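PDB 1POI: glutaconate CoA-transferase subunit A from Acidaminococcus fermentans, which transfers the CoA moiety from acetyl-CoA to glutaconate and (R)-2-hydroxyglutarate, a step of glutamate degradation by the hydroxyglutarate pathway. Local coordinates for residues 67-73 / 96-102; 2-6 / 234-238; 177-181 / 249-253; 36-40 / 280-286. One frame throughout, in Å; residues are numbered along the deposited sequence.

Contact 1: residues 67-73 / 96-102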
# COMPACT_ATOMS: atom_id res chain seq x y z
N LYS A 67 -17.61 -27.78 -31.40
CA LYS A 67 -17.76 -29.17 -31.83
C LYS A 67 -18.32 -30.01 -30.70
O LYS A 67 -19.26 -30.77 -30.87
CB LYS A 67 -16.38 -29.69 -32.28
CG LYS A 67 -16.38 -30.99 -33.06
CD LYS A 67 -14.97 -31.38 -33.57
CE LYS A 67 -14.05 -31.85 -32.44
NZ LYS A 67 -12.76 -32.48 -32.93
N ALA A 68 -17.74 -29.84 -29.52
CA ALA A 68 -18.17 -30.54 -28.32
C ALA A 68 -17.96 -29.55 -27.18
O ALA A 68 -16.95 -28.82 -27.15
CB ALA A 68 -17.34 -31.78 -28.10
N TYR A 69 -18.90 -29.53 -26.24
CA TYR A 69 -18.85 -28.61 -25.12
C TYR A 69 -19.02 -29.41 -23.83
O TYR A 69 -19.98 -30.19 -23.72
CB TYR A 69 -19.98 -27.60 -25.30
CG TYR A 69 -20.18 -26.60 -24.20
CD1 TYR A 69 -19.18 -25.66 -23.88
CD2 TYR A 69 -21.38 -26.57 -23.49
CE1 TYR A 69 -19.40 -24.71 -22.87
CE2 TYR A 69 -21.60 -25.64 -22.50
CZ TYR A 69 -20.62 -24.71 -22.19
OH TYR A 69 -20.88 -23.79 -21.21
N ILE A 70 -18.07 -29.27 -22.91
CA ILE A 70 -18.10 -29.99 -21.63
C ILE A 70 -18.74 -29.01 -20.65
O ILE A 70 -18.17 -27.97 -20.30
CB ILE A 70 -16.65 -30.46 -21.16
CG1 ILE A 70 -15.85 -31.07 -22.33
CG2 ILE A 70 -16.76 -31.52 -20.05
CD1 ILE A 70 -16.53 -32.21 -23.07
N ASN A 71 -19.89 -29.39 -20.13
CA ASN A 71 -20.68 -28.49 -19.31
C ASN A 71 -21.02 -28.80 -17.85
O ASN A 71 -21.33 -29.95 -17.47
CB ASN A 71 -21.99 -28.25 -20.07
CG ASN A 71 -22.81 -27.15 -19.48
OD1 ASN A 71 -22.47 -25.97 -19.66
ND2 ASN A 71 -23.86 -27.50 -18.76
N CYS A 72 -21.06 -27.71 -17.07
CA CYS A 72 -21.42 -27.77 -15.65
C CYS A 72 -22.47 -26.70 -15.32
O CYS A 72 -23.42 -26.98 -14.59
CB CYS A 72 -20.21 -27.63 -14.73
SG CYS A 72 -19.29 -26.07 -14.79
N TYR A 73 -22.37 -25.53 -15.97
CA TYR A 73 -23.28 -24.41 -15.76
C TYR A 73 -23.06 -23.33 -16.82
O TYR A 73 -21.91 -22.93 -17.06
CB TYR A 73 -23.03 -23.84 -14.34
CG TYR A 73 -23.75 -22.55 -14.01
CD1 TYR A 73 -23.18 -21.32 -14.33
CD2 TYR A 73 -25.01 -22.58 -13.43
CE1 TYR A 73 -23.85 -20.12 -14.09
CE2 TYR A 73 -25.70 -21.39 -13.18
CZ TYR A 73 -25.11 -20.17 -13.51
OH TYR A 73 -25.82 -19.00 -13.29
N THR A 96 -22.97 -30.83 -29.56
CA THR A 96 -22.47 -32.05 -28.91
C THR A 96 -22.11 -31.60 -27.49
O THR A 96 -21.19 -30.78 -27.32
CB THR A 96 -21.14 -32.60 -29.56
OG1 THR A 96 -21.22 -32.59 -30.99
CG2 THR A 96 -20.88 -34.01 -29.10
N MET A 97 -22.73 -32.17 -26.48
CA MET A 97 -22.44 -31.71 -25.12
C MET A 97 -22.46 -32.73 -23.99
O MET A 97 -23.37 -33.56 -23.89
CB MET A 97 -23.43 -30.59 -24.77
CG MET A 97 -23.28 -30.02 -23.37
SD MET A 97 -24.56 -28.87 -22.99
CE MET A 97 -25.61 -29.93 -22.10
N GLU A 98 -21.50 -32.60 -23.08
CA GLU A 98 -21.42 -33.48 -21.91
C GLU A 98 -21.67 -32.64 -20.65
O GLU A 98 -21.38 -31.45 -20.61
CB GLU A 98 -20.03 -34.14 -21.83
CG GLU A 98 -19.94 -35.27 -20.83
CD GLU A 98 -21.06 -36.31 -20.98
OE1 GLU A 98 -22.15 -36.09 -20.43
OE2 GLU A 98 -20.86 -37.36 -21.62
N ASP A 99 -22.24 -33.28 -19.64
CA ASP A 99 -22.52 -32.63 -18.37
C ASP A 99 -21.73 -33.29 -17.26
O ASP A 99 -21.84 -34.50 -17.05
CB ASP A 99 -23.98 -32.81 -17.97
CG ASP A 99 -24.86 -31.69 -18.44
OD1 ASP A 99 -24.46 -30.50 -18.34
OD2 ASP A 99 -25.97 -32.03 -18.90
N TYR A 100 -20.98 -32.48 -16.53
CA TYR A 100 -20.24 -32.92 -15.35
C TYR A 100 -20.68 -31.91 -14.28
O TYR A 100 -21.17 -30.82 -14.61
CB TYR A 100 -18.71 -32.80 -15.52
CG TYR A 100 -18.02 -33.88 -16.35
CD1 TYR A 100 -17.94 -35.20 -15.89
CD2 TYR A 100 -17.45 -33.57 -17.57
CE1 TYR A 100 -17.30 -36.18 -16.64
CE2 TYR A 100 -16.81 -34.56 -18.33
CZ TYR A 100 -16.74 -35.85 -17.86
OH TYR A 100 -16.12 -36.80 -18.63
N SER A 101 -20.53 -32.27 -13.02
CA SER A 101 -20.84 -31.38 -11.91
C SER A 101 -19.74 -30.31 -12.00
O SER A 101 -18.64 -30.60 -12.46
CB SER A 101 -20.68 -32.13 -10.60
OG SER A 101 -19.35 -32.01 -10.13
N GLN A 102 -20.02 -29.10 -11.53
CA GLN A 102 -19.04 -28.01 -11.58
C GLN A 102 -17.78 -28.30 -10.76
O GLN A 102 -16.67 -27.91 -11.14
CB GLN A 102 -19.69 -26.73 -11.08
CG GLN A 102 -18.84 -25.51 -11.18
CD GLN A 102 -19.63 -24.27 -10.87
OE1 GLN A 102 -20.49 -23.86 -11.64
NE2 GLN A 102 -19.34 -23.65 -9.73

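Contact 2: residues 2-6 / 234-238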
# COMPACT_ATOMS: atom_id res chain seq x y z
N LYS A 2 6.65 -10.50 -25.12
CA LYS A 2 5.52 -11.28 -25.59
C LYS A 2 4.34 -10.37 -25.91
O LYS A 2 3.20 -10.83 -26.02
CB LYS A 2 5.15 -12.29 -24.52
CG LYS A 2 6.39 -13.00 -24.01
CD LYS A 2 6.03 -14.19 -23.17
CE LYS A 2 7.28 -14.86 -22.67
NZ LYS A 2 6.92 -15.95 -21.75
N VAL A 3 4.65 -9.08 -26.09
CA VAL A 3 3.63 -8.09 -26.36
C VAL A 3 3.27 -8.11 -27.82
O VAL A 3 4.12 -7.85 -28.68
CB VAL A 3 4.10 -6.68 -25.99
CG1 VAL A 3 2.97 -5.69 -26.22
CG2 VAL A 3 4.54 -6.64 -24.54
N MET A 4 2.01 -8.41 -28.10
CA MET A 4 1.53 -8.48 -29.47
C MET A 4 0.05 -8.12 -29.55
O MET A 4 -0.69 -8.30 -28.58
CB MET A 4 1.81 -9.87 -30.02
CG MET A 4 0.88 -10.96 -29.55
SD MET A 4 1.53 -12.58 -30.04
CE MET A 4 2.28 -12.22 -31.65
N THR A 5 -0.38 -7.61 -30.70
CA THR A 5 -1.77 -7.21 -30.89
C THR A 5 -2.73 -8.38 -30.70
O THR A 5 -2.36 -9.52 -30.90
CB THR A 5 -2.01 -6.57 -32.26
OG1 THR A 5 -2.39 -7.58 -33.23
CG2 THR A 5 -0.76 -5.84 -32.73
N LEU A 6 -3.98 -8.09 -30.36
CA LEU A 6 -4.95 -9.14 -30.14
C LEU A 6 -5.27 -9.89 -31.42
O LEU A 6 -5.82 -11.00 -31.36
CB LEU A 6 -6.23 -8.60 -29.47
CG LEU A 6 -7.30 -9.65 -29.18
CD1 LEU A 6 -6.73 -10.73 -28.31
CD2 LEU A 6 -8.53 -9.05 -28.53
N VAL A 234 3.38 -18.02 -19.99
CA VAL A 234 2.65 -17.10 -20.83
C VAL A 234 3.30 -16.82 -22.19
O VAL A 234 4.47 -16.40 -22.25
CB VAL A 234 2.47 -15.77 -20.05
CG1 VAL A 234 1.96 -14.66 -20.94
CG2 VAL A 234 1.55 -16.01 -18.86
N ASP A 235 2.53 -16.96 -23.27
CA ASP A 235 3.03 -16.74 -24.64
C ASP A 235 2.70 -15.41 -25.29
O ASP A 235 3.56 -14.82 -25.94
CB ASP A 235 2.57 -17.85 -25.54
CG ASP A 235 3.05 -19.15 -25.09
OD1 ASP A 235 4.27 -19.37 -25.27
OD2 ASP A 235 2.24 -19.91 -24.49
N ALA A 236 1.44 -14.99 -25.18
CA ALA A 236 0.99 -13.70 -25.75
C ALA A 236 0.38 -12.75 -24.72
O ALA A 236 -0.57 -13.12 -24.01
CB ALA A 236 -0.02 -13.94 -26.88
N VAL A 237 0.94 -11.54 -24.62
CA VAL A 237 0.45 -10.49 -23.72
C VAL A 237 -0.18 -9.42 -24.61
O VAL A 237 0.49 -8.87 -25.48
CB VAL A 237 1.57 -9.82 -22.89
CG1 VAL A 237 1.03 -8.60 -22.19
CG2 VAL A 237 2.10 -10.76 -21.83
N VAL A 238 -1.45 -9.14 -24.38
CA VAL A 238 -2.18 -8.14 -25.17
C VAL A 238 -2.84 -7.04 -24.31
O VAL A 238 -3.61 -7.34 -23.40
CB VAL A 238 -3.30 -8.81 -26.02
CG1 VAL A 238 -3.93 -7.81 -26.96
CG2 VAL A 238 -2.76 -10.01 -26.80

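Contact 3: residues 177-181 / 249-253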
# COMPACT_ATOMS: atom_id res chain seq x y z
N ILE A 177 -7.09 -15.90 -20.65
CA ILE A 177 -7.51 -15.25 -19.40
C ILE A 177 -7.30 -13.71 -19.40
O ILE A 177 -6.42 -13.18 -20.09
CB ILE A 177 -6.77 -15.87 -18.15
CG1 ILE A 177 -5.31 -15.44 -18.10
CG2 ILE A 177 -6.88 -17.39 -18.14
CD1 ILE A 177 -4.54 -16.14 -17.02
N HIS A 178 -8.11 -13.01 -18.61
CA HIS A 178 -8.00 -11.56 -18.55
C HIS A 178 -7.50 -11.09 -17.17
O HIS A 178 -8.09 -11.42 -16.15
CB HIS A 178 -9.35 -10.91 -18.86
CG HIS A 178 -9.26 -9.43 -19.00
ND1 HIS A 178 -8.64 -8.82 -20.06
CD2 HIS A 178 -9.57 -8.44 -18.13
CE1 HIS A 178 -8.54 -7.52 -19.84
NE2 HIS A 178 -9.10 -7.26 -18.68
N ALA A 179 -6.46 -10.28 -17.14
CA ALA A 179 -5.92 -9.84 -15.86
C ALA A 179 -5.74 -8.33 -15.82
O ALA A 179 -5.75 -7.67 -16.86
CB ALA A 179 -4.62 -10.54 -15.63
N GLN A 180 -5.52 -7.79 -14.62
CA GLN A 180 -5.35 -6.34 -14.47
C GLN A 180 -4.00 -5.81 -14.87
O GLN A 180 -3.91 -4.69 -15.37
CB GLN A 180 -5.69 -5.88 -13.06
CG GLN A 180 -7.15 -6.07 -12.70
CD GLN A 180 -7.41 -7.46 -12.24
OE1 GLN A 180 -6.55 -8.33 -12.36
NE2 GLN A 180 -8.55 -7.69 -11.64
N GLN A 181 -2.94 -6.58 -14.66
CA GLN A 181 -1.59 -6.13 -15.05
C GLN A 181 -0.73 -7.31 -15.50
O GLN A 181 -0.88 -8.44 -15.00
CB GLN A 181 -0.89 -5.43 -13.88
CG GLN A 181 -1.66 -4.31 -13.21
CD GLN A 181 -1.02 -3.90 -11.91
OE1 GLN A 181 -1.11 -4.63 -10.92
NE2 GLN A 181 -0.36 -2.75 -11.91
N CYS A 249 -14.38 -6.76 -13.09
CA CYS A 249 -12.96 -6.93 -13.11
C CYS A 249 -12.52 -6.20 -11.87
O CYS A 249 -12.37 -4.96 -11.85
CB CYS A 249 -12.38 -6.33 -14.36
SG CYS A 249 -10.60 -6.38 -14.40
N TYR A 250 -12.44 -6.99 -10.80
CA TYR A 250 -12.06 -6.58 -9.47
C TYR A 250 -11.12 -5.38 -9.36
O TYR A 250 -10.04 -5.36 -9.95
CB TYR A 250 -11.46 -7.78 -8.74
CG TYR A 250 -11.20 -7.54 -7.27
CD1 TYR A 250 -10.03 -6.91 -6.84
CD2 TYR A 250 -12.15 -7.89 -6.30
CE1 TYR A 250 -9.82 -6.62 -5.52
CE2 TYR A 250 -11.93 -7.61 -4.95
CZ TYR A 250 -10.77 -6.98 -4.58
OH TYR A 250 -10.54 -6.65 -3.26
N GLY A 251 -11.55 -4.37 -8.61
CA GLY A 251 -10.73 -3.20 -8.38
C GLY A 251 -10.67 -2.23 -9.52
O GLY A 251 -10.04 -1.18 -9.41
N LEU A 252 -11.31 -2.58 -10.63
CA LEU A 252 -11.30 -1.69 -11.78
C LEU A 252 -12.68 -1.23 -12.22
O LEU A 252 -12.93 -0.03 -12.32
CB LEU A 252 -10.54 -2.32 -12.94
CG LEU A 252 -9.03 -2.33 -12.74
CD1 LEU A 252 -8.36 -3.03 -13.89
CD2 LEU A 252 -8.49 -0.93 -12.61
N TYR A 253 -13.60 -2.16 -12.45
CA TYR A 253 -14.92 -1.77 -12.90
C TYR A 253 -15.94 -2.84 -12.63
O TYR A 253 -15.60 -3.99 -12.45
CB TYR A 253 -14.92 -1.38 -14.39
CG TYR A 253 -14.23 -2.37 -15.32
CD1 TYR A 253 -14.91 -3.48 -15.81
CD2 TYR A 253 -12.90 -2.19 -15.68
CE1 TYR A 253 -14.29 -4.38 -16.64
CE2 TYR A 253 -12.27 -3.09 -16.51
CZ TYR A 253 -12.97 -4.18 -16.99
OH TYR A 253 -12.34 -5.07 -17.84

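Contact 4: residues 36-40 / 280-286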
# COMPACT_ATOMS: atom_id res chain seq x y z
N PHE A 36 -14.12 -12.03 -28.87
CA PHE A 36 -14.60 -11.34 -30.04
C PHE A 36 -13.74 -11.65 -31.25
O PHE A 36 -14.28 -11.90 -32.31
CB PHE A 36 -14.66 -9.82 -29.80
CG PHE A 36 -15.99 -9.35 -29.31
CD1 PHE A 36 -16.83 -10.22 -28.63
CD2 PHE A 36 -16.41 -8.05 -29.55
CE1 PHE A 36 -18.10 -9.81 -28.20
CE2 PHE A 36 -17.68 -7.63 -29.13
CZ PHE A 36 -18.52 -8.51 -28.44
N GLU A 37 -12.43 -11.66 -31.07
CA GLU A 37 -11.49 -11.93 -32.16
C GLU A 37 -11.58 -13.40 -32.63
O GLU A 37 -11.46 -13.69 -33.82
CB GLU A 37 -10.08 -11.56 -31.75
CG GLU A 37 -9.12 -11.50 -32.91
CD GLU A 37 -9.19 -10.21 -33.72
OE1 GLU A 37 -9.87 -9.24 -33.28
OE2 GLU A 37 -8.52 -10.14 -34.78
N ILE A 38 -11.80 -14.32 -31.70
CA ILE A 38 -11.96 -15.71 -32.07
C ILE A 38 -13.09 -15.75 -33.10
O ILE A 38 -12.89 -16.19 -34.23
CB ILE A 38 -12.28 -16.56 -30.83
CG1 ILE A 38 -11.00 -16.85 -30.04
CG2 ILE A 38 -12.99 -17.83 -31.21
CD1 ILE A 38 -11.22 -17.54 -28.67
N LEU A 39 -14.25 -15.21 -32.75
CA LEU A 39 -15.39 -15.18 -33.68
C LEU A 39 -15.06 -14.46 -34.98
O LEU A 39 -15.23 -15.00 -36.08
CB LEU A 39 -16.58 -14.46 -33.04
CG LEU A 39 -17.36 -15.26 -32.02
CD1 LEU A 39 -18.53 -14.45 -31.55
CD2 LEU A 39 -17.83 -16.54 -32.65
N ARG A 40 -14.57 -13.24 -34.83
CA ARG A 40 -14.21 -12.39 -35.95
C ARG A 40 -13.22 -13.08 -36.89
O ARG A 40 -13.13 -12.73 -38.06
CB ARG A 40 -13.60 -11.08 -35.41
CG ARG A 40 -13.57 -9.90 -36.36
CD ARG A 40 -13.00 -8.65 -35.70
NE ARG A 40 -13.88 -8.19 -34.65
CZ ARG A 40 -13.48 -7.79 -33.44
NH1 ARG A 40 -12.19 -7.79 -33.13
NH2 ARG A 40 -14.37 -7.43 -32.53
N TRP A 280 -21.86 -5.50 -33.05
CA TRP A 280 -20.83 -5.47 -32.00
C TRP A 280 -19.52 -6.24 -32.28
O TRP A 280 -18.44 -5.81 -31.85
CB TRP A 280 -21.43 -5.91 -30.66
CG TRP A 280 -22.42 -4.92 -30.14
CD1 TRP A 280 -23.77 -4.96 -30.27
CD2 TRP A 280 -22.12 -3.67 -29.52
NE1 TRP A 280 -24.33 -3.81 -29.79
CE2 TRP A 280 -23.34 -2.99 -29.32
CE3 TRP A 280 -20.92 -3.05 -29.11
CZ2 TRP A 280 -23.41 -1.74 -28.73
CZ3 TRP A 280 -21.00 -1.79 -28.52
CH2 TRP A 280 -22.24 -1.15 -28.34
N VAL A 281 -19.63 -7.35 -33.01
CA VAL A 281 -18.47 -8.17 -33.33
C VAL A 281 -17.90 -8.01 -34.73
O VAL A 281 -16.87 -7.34 -34.95
CB VAL A 281 -18.79 -9.66 -33.12
CG1 VAL A 281 -17.54 -10.49 -33.30
CG2 VAL A 281 -19.40 -9.88 -31.74
N PHE A 282 -18.62 -8.56 -35.70
CA PHE A 282 -18.18 -8.57 -37.09
C PHE A 282 -17.96 -7.23 -37.76
O PHE A 282 -17.03 -7.09 -38.56
CB PHE A 282 -19.08 -9.48 -37.89
CG PHE A 282 -19.23 -10.85 -37.29
CD1 PHE A 282 -18.13 -11.71 -37.18
CD2 PHE A 282 -20.46 -11.28 -36.78
CE1 PHE A 282 -18.24 -12.95 -36.57
CE2 PHE A 282 -20.59 -12.54 -36.15
CZ PHE A 282 -19.48 -13.37 -36.05
N ASP A 283 -18.77 -6.24 -37.41
CA ASP A 283 -18.61 -4.93 -38.01
C ASP A 283 -17.48 -4.08 -37.45
O ASP A 283 -17.06 -3.12 -38.11
CB ASP A 283 -19.92 -4.15 -37.96
CG ASP A 283 -20.83 -4.44 -39.16
OD1 ASP A 283 -20.32 -4.78 -40.26
OD2 ASP A 283 -22.06 -4.34 -38.99
N LEU A 284 -16.94 -4.43 -36.29
CA LEU A 284 -15.86 -3.63 -35.69
C LEU A 284 -14.46 -4.18 -35.98
O LEU A 284 -14.21 -5.36 -35.77
CB LEU A 284 -16.08 -3.50 -34.18
CG LEU A 284 -17.51 -3.13 -33.79
CD1 LEU A 284 -17.64 -3.03 -32.29
CD2 LEU A 284 -17.86 -1.81 -34.42
N LYS A 285 -13.57 -3.31 -36.45
CA LYS A 285 -12.19 -3.66 -36.81
C LYS A 285 -11.30 -4.14 -35.67
O LYS A 285 -10.39 -4.93 -35.88
CB LYS A 285 -11.50 -2.48 -37.48
CG LYS A 285 -10.09 -2.78 -37.96
CD LYS A 285 -9.32 -1.52 -38.34
CE LYS A 285 -7.87 -1.85 -38.71
NZ LYS A 285 -7.00 -0.65 -38.94
N ASP A 286 -11.51 -3.59 -34.48
CA ASP A 286 -10.70 -3.97 -33.33
C ASP A 286 -11.34 -3.51 -32.03
O ASP A 286 -12.38 -2.84 -32.06
CB ASP A 286 -9.29 -3.40 -33.46
CG ASP A 286 -9.29 -1.92 -33.65
OD1 ASP A 286 -10.36 -1.31 -33.50
OD2 ASP A 286 -8.21 -1.34 -33.93
O HOH W 1 -8.37 -7.03 -34.29

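Contact 1: residues 67-73 / 96-102
Asn71 and Asp99 run side by side on one face of two parallel strands. Asn71 ND2 donates to Asp99 OD1 over 3.1 Å, almost straight (177°) and within the amide plane, although amide and carboxylate are turned 58° apart. With CG swung away from the backbone N (chi1 -169°), the amide extends the same way as its neighbour. On this face the Met97 sulfur meets the edge of the Tyr69 ring, 5.3 Å from SD to the ring centroid. On the other face Ile70 CG2 presses on the Tyr100 ring edge, 3.3 Å from CD2.

The backbones hold this register: Tyr69 N reaches Thr96 O (2.8 Å), and Glu98 N reaches Tyr69 O (2.9 Å). Thr96 OG1 adds a side-chain bond to Lys67 O, just beyond the backbone ladder.

Asp99 OD2 is taken by a basic and an aromatic side chain of another protein's chain, while the buried Glu98 carboxylate forms salt bridges with Lys150 and Arg140 and accepts from Gly134 N. Phe86 and Phe90 of helix 84-92 pack on Met97; Ile105 of helix 102-114 packs on Ile70 and Tyr100. Neighbouring parallel strands joined through helix 84-92 make a beta-alpha-beta crossover of a Rossmann-like sheet.

Contact 2: residues 2-6 / 234-238
Val3 and Val237 are joined by a single backbone bridge that pins the chain's N-terminal segment at one point to strand 236-239, one of the two outermost strands, within this chain, of the seven-stranded parallel sheet. Contact at the sheet margin is therefore mainly between backbones, with a thin apolar lining. Val237 makes both bonds: its N donates to Lys2 O (2.8 Å, 172°) and its O accepts from Met4 N (3.1 Å). Val3, between the two gripped residues, directs its own side chain away, onto Pro184 and Ile214 and onto Thr315 of a second copy of the subunit. The strand's other edge is engaged inward: Ala236 and Val238 bond to Val209 of strand 206-211.

Beta-branched valines suit the extended strand. Met4 sets its CG between the backbone N and the carbonyl carbon (chi1 76°), and SD lies 3.8 Å from Ala236 CB, near Ala9 and Tyr13 of helix 6-13. Past Met4 the chain bends around Val238: CG2 sits 3.2 Å from Met4 O, and the other branch faces the start of the helix. Thr5 is the N-cap there, its OG1 bonded to Asp8 N. Lys2 extends its side chain past the backbone of 234-235, bringing NZ towards Val234 O, though the modelled closeness makes that bond doubtful. At the far end of the segment, Leu6 CB rests 3.5 Å from Val238 CG1, the branch anti to the backbone N (chi1 -173°).

Contact 3: residues 177-181 / 249-253
Gln180 carries the close part of this contact, sliding its side chain past Leu252 from the opposite direction. Its CG lies 3.5 Å from Leu252 CD1, so the aliphatic half of the glutamine meets a branched apolar partner. A bend at chi2 (83°) then turns the amide towards the loop, where NE2 donates to Tyr250 O at 3.2 Å. The donor lies in the carbonyl plane, on a lone pair, but the angle at the hydrogen is only 140° and the oxygen lies out of the amide plane. Cys249 SG lies alongside, 3.7 Å from Gln180 NE2. Glutamine suits this buried place because each end of its amide finds a backbone partner: OE1 accepts from Trp191 N.

The His178 side is looser. Cys249 SG stands 4.4 Å from His178 CD2, at the ring's edge, and Tyr253 OH comes no nearer than 4.0 Å to NE2. Glu212 links these two indirectly, since its OE2 bonds to both His178 NE2 and Tyr253 OH, while Thr210 holds His178 ND1. Towards the outside, Tyr250 turns its ring away, to pack on an apolar side chain of another protein's chain and on Thr225 of a third copy of the subunit.

Each segment carries a classic beta bulge, Gln180-Gln181 opposite Arg189 and Leu252-Tyr253 opposite Cys249; the contact sets the loop before helix 257-266 against the chain leaving strand 174-179 of a Rossmann-like parallel sheet.

Contact 4: residues 36-40 / 280-286
Phe36, on helix 32-40, offers one ring face to Val281 of helix 270-282, in a helix-to-helix packing that joins a helix of the Rossmann-like fold to one from late in the sequence. Val281 CG2 stands 3.7 Å from the ring centroid, over its middle, a CH-pi contact that a branched residue can make while its other methyl faces the helix. Trp280 O lies 3.4 Å from Phe36 CE2, and Tyr290 meets the same ring at a steep angle.

One residue on, Glu37 works through its charge: OE1 takes a salt bridge from Arg40 NH1 (2.7 Å, poorly angled) and a hydrogen from water 1 at 2.9 Å, which reaches Lys285 O weakly. OE2 forms a salt bridge with Lys7 and bonds to Gln41 NE2. Leu39, nearly a turn past Phe36, sets its CB against Val281 CG1 and Phe282 CE1, while its O lies at the edge of the Phe282 ring; Arg65 NH2 donates to that oxygen.

Arg40 supplies the polar join. Bent at chi3 (-67°), it lays its guanidinium beneath Leu284 O, which sits over one face, 3.1 Å from NE, at too poor an angle to bond. Arginine suits the place because its long chain carries a planar donor group to a backbone carbonyl of the other segment. Val281 O has two donors: Arg40 NE at 3.1 Å and 158°, and Leu284 N from the opposite face of the carbonyl plane.

Overall arrangement
Contacts 1 and 2 lie at the two margins, within this chain, of one parallel sheet, their centres about 29 Å apart on opposite sides of the chain's centre. Contact 1 is buried and joins two neighbouring strands by a ladder of backbone bonds; contact 2, more exposed, adds a single bridge. Contact 3 is also buried and reaches that sheet, but through side chains, with one amide bond in place of a backbone ladder. Contact 4 joins two helices, involves no strand, and mixes ring packing with arginine's charge. Contacts 2 and 4 touch, Leu6 O lying 3.7 Å from Glu37 CG, and their segments alternate along the chain. Partners from another protein's chain border contacts 1 and 3.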